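Uncharacterized ParM protein (Staphylococcus aureus, PDB 3JS6) probably assembles into actin-like filaments that help to segregate plasmid copies. Local coordinates at residues D22-I27 with A319-F324; M7-G12 with C98-L103; S193-I198 with V213-T218. All blocks are in the same frame, centred on the assembly; numbering follows the deposited sequence.

Contact 1 (D22-I27 with A319-F324); sequences DEKFVI and ADDSQF
K24 and V26 of strand 23-33 meet the ring of F324, the last residue of segment 319-324. The main interaction is CH-pi. K24 CD sits 3.9 Å from the F324 ring centroid, almost exactly over the middle of one face. CE follows over the same face. K24 CG lies between the backbone N and the carbonyl carbon (chi1 57°), and from there the chain runs out extended.

The charged end adds two weaker terms. K24 NZ is 4.3 Å from the F324 ring centroid and 34° off the normal, an off-centre cation-pi contact. The same NZ makes a long salt bridge to D321 OD2 at 3.8 Å. The ammonium probably feels a weak pull from both the ring and the carboxylate.

Two further contacts fall on the F324 ring. F25 O approaches it at its edge, 3.3 Å from F324 CE2. V26 reaches it obliquely, with V26 CB 3.7 Å from F324 CZ. The loop is turned back by a bond from F324 N to D321 O, and D321 O also accepts from R328 of helix 325-342.

On the strand side, F25 and I27 pair with strand 15-20. F25 points away from segment 319-324, and its side chain touches L102 and L103 of helix 90-104. K17 of strand 15-20 touches both V26 and F324. The loop itself runs from strand 316-317 into helix 325-342.

Contact 2 (M7-G12 with C98-L103); sequences MALDFG and CSIGLL
M7, L9 and F11 pack on S99, I100 and L103 in a buried, mainly apolar contact between strand 4-11 and helix 90-104. The helix lies against one face of the large mixed sheet. The axes of the short segments come within 9.6 Å and run at 143°, nearer antiparallel than parallel.

M7, modelled as selenomethionine, reaches across to I100 and L103. Its chain is extended beyond CG and crosses I100 at about a right angle. The methyl M7 CE lies 3.3 Å from I100 O and 3.9 Å from I100 CG2. M7 also slides past L103 in the opposite direction, with M7 CB 3.7 Å from L103 CD1.

L9 divides its two methyls. L9 CD1 meets I100 CG1 at 3.9 Å, while L9 CD2 touches both L103 CD1 and S99 CB. F11 carries the contact toward the earlier turn of the helix, where F11 CE2 is 3.5 Å from S99 OG. That hydroxyl is bonded to L95 O, within its own helix. F92 meets the F11 ring edge-to-face.

A8 and D10 turn to the other side of the strand, where helix 325-342 lies. The strand is thus covered on both faces. The strand ends at F11, the centre of an inverse gamma turn, and G12 leads on. This position is consistent with the phosphate-1 hairpin of the actin ATPase fold.

Contact 3 (S193-I198 with V213-T218); sequences SGTTII and VINKGT
T196 and I214 form an antiparallel hydrogen-bonded pair in the hairpin of strands 196-202 and 205-214, and I197 and V213 follow as a non-hydrogen-bonded pair. T196 N donates to I214 O at 2.9 Å and 166°. I214 N returns a bond to T196 O, also 2.9 Å long, at 170°. Both bonds are nearly straight.

The T196 side chain adds a third bond. Its OG1 stands beside the backbone N, anti to the carbonyl carbon (chi1 -63°), and donates to K216 O at 2.9 Å. This ties the start of strand 196-202 to K216, just past the centre of the inverse gamma turn at N215. T196 and I214 share one face of the sheet, with T196 CB 4.0 Å from I214 CB.

The other face carries I197 and V213. They lie side by side and point the same way, with I197 CG2 4.0 Å from V213 CG2.

Beyond the strands the two segments stay close. T195 CG2 touches N215 OD1 at 3.6 Å. G217 has no side chain, and its CA makes a CA-H...O contact of 3.2 Å with S193 O. T218 OG1 lies 3.2 Å from S193 CA. G217 is also the N-cap of helix 218-228, and its N is bonded to the D220 carboxylate. The K216 side chain starts away from segment 193-198, and its NZ forms a salt bridge with E276 of helix 263-284.

Segment 193-198 continues from D190, F191 and G192. A glycine-rich turn of this kind, entering a hairpin after an aspartate, is consistent with the phosphate-2 loop of the actin ATPase fold.

In the fold
Contact 2 is core, and contacts 1 and 3 lie at the surface. Contacts 1 and 2 share the large mixed sheet and touch: F25 packs on L102 and L103, and I27 packs on L102. Helix 90-104 thus packs on F25 and I27, while K24 and V26 point toward segment 319-324. Contact 3 belongs to the five-stranded sheet, and its centre is about 25 Å from that of contact 2. The chemistry follows the place. Contact 2 is largely aliphatic, contact 1 joins a lysine to an aromatic face, and contact 3 rests on hairpin hydrogen bonds. Strand 316-317, just before loop 319-324, lies in the same sheet as contact 3.

Contact 1 (D22-I27 with A319-F324)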
# COMPACT_ATOMS: atom_id res chain seq x y z
N ASP A 22 5.45 -14.83 7.14
CA ASP A 22 6.68 -14.06 6.99
C ASP A 22 6.99 -13.74 5.54
O ASP A 22 8.08 -13.28 5.22
CB ASP A 22 7.85 -14.83 7.60
CG ASP A 22 7.65 -15.09 9.09
OD1 ASP A 22 7.38 -14.12 9.83
OD2 ASP A 22 7.75 -16.26 9.51
N GLU A 23 6.02 -13.97 4.66
CA GLU A 23 6.19 -13.74 3.23
C GLU A 23 5.56 -12.42 2.81
O GLU A 23 4.48 -12.05 3.28
CB GLU A 23 5.52 -14.90 2.47
CG GLU A 23 6.42 -16.00 1.94
CD GLU A 23 7.63 -16.33 2.80
OE1 GLU A 23 7.48 -16.94 3.89
OE2 GLU A 23 8.75 -15.98 2.37
N LYS A 24 6.21 -11.69 1.91
CA LYS A 24 5.60 -10.44 1.47
C LYS A 24 5.98 -10.11 0.05
O LYS A 24 6.89 -10.70 -0.48
CB LYS A 24 5.96 -9.29 2.44
CG LYS A 24 7.44 -9.05 2.64
CD LYS A 24 7.64 -7.99 3.73
CE LYS A 24 9.09 -7.55 3.83
NZ LYS A 24 9.26 -6.38 4.76
N PHE A 25 5.23 -9.21 -0.59
CA PHE A 25 5.53 -8.79 -1.95
C PHE A 25 5.10 -7.36 -2.20
O PHE A 25 4.22 -6.85 -1.51
CB PHE A 25 4.87 -9.73 -2.99
CG PHE A 25 3.37 -9.55 -3.14
CD1 PHE A 25 2.85 -8.45 -3.84
CD2 PHE A 25 2.49 -10.48 -2.58
CE1 PHE A 25 1.47 -8.27 -3.97
CE2 PHE A 25 1.11 -10.32 -2.70
CZ PHE A 25 0.60 -9.21 -3.40
N VAL A 26 5.74 -6.71 -3.17
CA VAL A 26 5.38 -5.36 -3.58
C VAL A 26 5.61 -5.39 -5.11
O VAL A 26 6.70 -5.66 -5.57
CB VAL A 26 6.20 -4.26 -2.85
CG1 VAL A 26 7.71 -4.53 -2.95
CG2 VAL A 26 5.80 -2.87 -3.41
N ILE A 27 4.53 -5.19 -5.85
CA ILE A 27 4.52 -5.30 -7.31
C ILE A 27 3.69 -4.17 -7.87
O ILE A 27 2.67 -3.78 -7.27
CB ILE A 27 3.85 -6.66 -7.70
CG1 ILE A 27 4.69 -7.81 -7.11
CG2 ILE A 27 3.68 -6.80 -9.22
CD1 ILE A 27 3.99 -9.17 -7.08
N ALA A 319 8.91 4.41 10.46
CA ALA A 319 9.03 2.96 10.59
C ALA A 319 9.97 2.47 9.48
O ALA A 319 10.13 3.15 8.47
CB ALA A 319 7.65 2.30 10.42
N ASP A 320 10.60 1.30 9.66
CA ASP A 320 11.47 0.75 8.61
C ASP A 320 10.55 0.20 7.52
O ASP A 320 9.42 -0.18 7.80
CB ASP A 320 12.34 -0.40 9.13
CG ASP A 320 13.61 0.09 9.82
OD1 ASP A 320 14.37 0.87 9.20
OD2 ASP A 320 13.85 -0.33 10.97
N ASP A 321 11.04 0.13 6.28
CA ASP A 321 10.25 -0.36 5.15
C ASP A 321 8.87 0.27 5.15
O ASP A 321 7.86 -0.44 5.24
CB ASP A 321 10.11 -1.88 5.19
CG ASP A 321 11.18 -2.58 4.38
OD1 ASP A 321 12.36 -2.52 4.78
OD2 ASP A 321 10.84 -3.19 3.33
N SER A 322 8.83 1.60 5.05
CA SER A 322 7.58 2.35 5.03
C SER A 322 6.58 1.80 4.00
O SER A 322 5.37 1.95 4.16
CB SER A 322 7.85 3.83 4.72
OG SER A 322 8.60 4.45 5.75
N GLN A 323 7.07 1.17 2.94
CA GLN A 323 6.17 0.63 1.93
C GLN A 323 5.24 -0.44 2.52
O GLN A 323 4.10 -0.58 2.10
CB GLN A 323 6.96 0.03 0.75
CG GLN A 323 7.98 -1.02 1.18
CD GLN A 323 9.01 -1.36 0.11
OE1 GLN A 323 10.00 -2.05 0.39
NE2 GLN A 323 8.77 -0.90 -1.12
N PHE A 324 5.73 -1.18 3.51
CA PHE A 324 4.90 -2.21 4.14
C PHE A 324 4.15 -1.81 5.44
O PHE A 324 3.47 -2.65 6.07
CB PHE A 324 5.77 -3.44 4.38
CG PHE A 324 6.21 -4.12 3.09
CD1 PHE A 324 7.51 -3.97 2.60
CD2 PHE A 324 5.30 -4.87 2.36
CE1 PHE A 324 7.90 -4.57 1.38
CE2 PHE A 324 5.67 -5.48 1.14
CZ PHE A 324 6.97 -5.32 0.65

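Contact 2 (M7-G12 with C98-L103)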
# COMPACT_ATOMS: atom_id res chain seq x y z
N MSE A 7 -4.21 -12.77 5.65
CA MSE A 7 -3.68 -12.11 4.45
C MSE A 7 -3.87 -10.61 4.64
O MSE A 7 -4.99 -10.17 4.92
CB MSE A 7 -4.45 -12.48 3.19
CG MSE A 7 -4.23 -13.88 2.63
SE MSE A 7 -5.25 -14.07 0.93
CE MSE A 7 -4.57 -15.74 0.32
N ALA A 8 -2.79 -9.84 4.49
CA ALA A 8 -2.86 -8.40 4.62
C ALA A 8 -2.52 -7.88 3.22
O ALA A 8 -1.52 -8.28 2.63
CB ALA A 8 -1.86 -7.90 5.62
N LEU A 9 -3.38 -7.01 2.70
CA LEU A 9 -3.22 -6.48 1.34
C LEU A 9 -3.40 -4.98 1.33
O LEU A 9 -4.22 -4.44 2.06
CB LEU A 9 -4.26 -7.10 0.42
CG LEU A 9 -3.99 -8.54 -0.02
CD1 LEU A 9 -5.25 -9.16 -0.67
CD2 LEU A 9 -2.81 -8.52 -1.02
N ASP A 10 -2.64 -4.31 0.46
CA ASP A 10 -2.71 -2.86 0.36
C ASP A 10 -2.70 -2.53 -1.13
O ASP A 10 -1.64 -2.61 -1.76
CB ASP A 10 -1.47 -2.27 1.03
CG ASP A 10 -1.44 -0.73 0.99
OD1 ASP A 10 -2.38 -0.10 0.46
OD2 ASP A 10 -0.45 -0.17 1.51
N PHE A 11 -3.86 -2.20 -1.68
CA PHE A 11 -3.96 -1.89 -3.10
C PHE A 11 -3.79 -0.38 -3.28
O PHE A 11 -4.76 0.35 -3.44
CB PHE A 11 -5.31 -2.34 -3.65
CG PHE A 11 -5.52 -3.83 -3.55
CD1 PHE A 11 -6.19 -4.38 -2.45
CD2 PHE A 11 -5.02 -4.68 -4.53
CE1 PHE A 11 -6.35 -5.77 -2.33
CE2 PHE A 11 -5.17 -6.08 -4.42
CZ PHE A 11 -5.84 -6.62 -3.32
N GLY A 12 -2.55 0.07 -3.25
CA GLY A 12 -2.29 1.48 -3.35
C GLY A 12 -2.04 2.09 -4.71
O GLY A 12 -2.26 1.48 -5.77
N CYS A 98 -5.33 -12.08 -8.45
CA CYS A 98 -3.90 -12.46 -8.54
C CYS A 98 -3.12 -12.19 -7.24
O CYS A 98 -2.20 -12.94 -6.90
CB CYS A 98 -3.21 -11.72 -9.70
SG CYS A 98 -3.92 -12.18 -11.30
N SER A 99 -3.47 -11.11 -6.56
CA SER A 99 -2.82 -10.72 -5.31
C SER A 99 -3.19 -11.76 -4.24
O SER A 99 -2.35 -12.23 -3.48
CB SER A 99 -3.29 -9.32 -4.89
OG SER A 99 -2.85 -8.35 -5.83
N ILE A 100 -4.46 -12.11 -4.19
CA ILE A 100 -4.88 -13.13 -3.24
C ILE A 100 -4.17 -14.43 -3.61
O ILE A 100 -3.65 -15.14 -2.74
CB ILE A 100 -6.41 -13.30 -3.27
CG1 ILE A 100 -7.05 -12.10 -2.54
CG2 ILE A 100 -6.80 -14.65 -2.65
CD1 ILE A 100 -8.57 -12.05 -2.60
N GLY A 101 -4.12 -14.74 -4.90
CA GLY A 101 -3.47 -15.96 -5.34
C GLY A 101 -1.99 -16.05 -4.97
O GLY A 101 -1.51 -17.12 -4.59
N LEU A 102 -1.27 -14.93 -5.09
CA LEU A 102 0.16 -14.91 -4.76
C LEU A 102 0.36 -15.24 -3.28
O LEU A 102 1.31 -15.93 -2.92
CB LEU A 102 0.80 -13.54 -5.03
CG LEU A 102 1.58 -13.27 -6.31
CD1 LEU A 102 2.28 -11.90 -6.14
CD2 LEU A 102 2.62 -14.38 -6.60
N LEU A 103 -0.50 -14.70 -2.43
CA LEU A 103 -0.38 -14.99 -1.02
C LEU A 103 -0.76 -16.45 -0.75
O LEU A 103 -0.08 -17.13 0.04
CB LEU A 103 -1.24 -14.04 -0.18
CG LEU A 103 -0.85 -12.54 -0.24
CD1 LEU A 103 -1.71 -11.75 0.77
CD2 LEU A 103 0.64 -12.34 0.09

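Contact 3 (S193-I198 with V213-T218)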
# COMPACT_ATOMS: atom_id res chain seq x y z
N SER A 193 4.19 10.23 -4.37
CA SER A 193 4.80 10.66 -5.61
C SER A 193 4.18 11.96 -6.17
O SER A 193 4.89 12.84 -6.64
CB SER A 193 4.68 9.55 -6.65
OG SER A 193 3.33 9.14 -6.74
N GLY A 194 2.86 12.07 -6.09
CA GLY A 194 2.20 13.25 -6.62
C GLY A 194 1.55 14.17 -5.61
O GLY A 194 1.19 15.30 -5.93
N THR A 195 1.39 13.69 -4.38
CA THR A 195 0.77 14.51 -3.34
C THR A 195 1.41 14.21 -1.99
O THR A 195 2.10 13.21 -1.84
CB THR A 195 -0.75 14.20 -3.22
OG1 THR A 195 -0.94 12.85 -2.77
CG2 THR A 195 -1.43 14.36 -4.57
N THR A 196 1.17 15.10 -1.04
CA THR A 196 1.67 14.95 0.33
C THR A 196 0.41 15.03 1.18
O THR A 196 -0.24 16.07 1.26
CB THR A 196 2.64 16.08 0.70
OG1 THR A 196 3.79 16.00 -0.15
CG2 THR A 196 3.08 15.95 2.16
N ILE A 197 0.06 13.91 1.80
CA ILE A 197 -1.16 13.80 2.58
C ILE A 197 -1.00 13.83 4.10
O ILE A 197 -0.16 13.12 4.64
CB ILE A 197 -1.88 12.47 2.23
CG1 ILE A 197 -1.80 12.20 0.73
CG2 ILE A 197 -3.32 12.50 2.71
CD1 ILE A 197 -2.49 13.22 -0.10
N ILE A 198 -1.82 14.62 4.78
CA ILE A 198 -1.79 14.66 6.24
C ILE A 198 -3.16 14.23 6.73
O ILE A 198 -4.19 14.79 6.32
CB ILE A 198 -1.50 16.07 6.79
CG1 ILE A 198 -0.04 16.45 6.54
CG2 ILE A 198 -1.79 16.10 8.30
CD1 ILE A 198 0.38 16.55 5.07
N VAL A 213 -4.41 17.91 2.08
CA VAL A 213 -3.55 17.41 1.02
C VAL A 213 -2.83 18.54 0.28
O VAL A 213 -3.44 19.55 -0.03
CB VAL A 213 -4.34 16.61 -0.01
CG1 VAL A 213 -3.40 16.07 -1.08
CG2 VAL A 213 -5.08 15.46 0.68
N ILE A 214 -1.54 18.35 0.03
CA ILE A 214 -0.74 19.32 -0.71
C ILE A 214 -0.58 18.63 -2.06
O ILE A 214 -0.22 17.45 -2.12
CB ILE A 214 0.66 19.52 -0.06
CG1 ILE A 214 0.51 19.99 1.39
CG2 ILE A 214 1.48 20.53 -0.85
CD1 ILE A 214 -0.45 21.14 1.56
N ASN A 215 -0.89 19.33 -3.14
CA ASN A 215 -0.81 18.72 -4.47
C ASN A 215 0.58 18.77 -5.08
O ASN A 215 0.75 19.15 -6.24
CB ASN A 215 -1.83 19.37 -5.41
CG ASN A 215 -2.12 18.51 -6.62
OD1 ASN A 215 -2.31 17.30 -6.51
ND2 ASN A 215 -2.17 19.14 -7.80
N LYS A 216 1.58 18.39 -4.28
CA LYS A 216 2.97 18.36 -4.71
C LYS A 216 3.56 17.10 -4.08
O LYS A 216 3.31 16.82 -2.91
CB LYS A 216 3.71 19.60 -4.20
CG LYS A 216 3.14 20.92 -4.73
CD LYS A 216 3.32 22.07 -3.74
CE LYS A 216 4.78 22.37 -3.46
NZ LYS A 216 4.94 23.56 -2.58
N GLY A 217 4.33 16.34 -4.86
CA GLY A 217 4.92 15.12 -4.34
C GLY A 217 6.40 14.99 -4.66
O GLY A 217 7.06 15.99 -4.99
N THR A 218 6.92 13.78 -4.56
CA THR A 218 8.33 13.54 -4.83
C THR A 218 8.70 13.84 -6.29
O THR A 218 9.80 14.30 -6.57
CB THR A 218 8.73 12.10 -4.47
OG1 THR A 218 7.97 11.18 -5.26
CG2 THR A 218 8.47 11.84 -2.98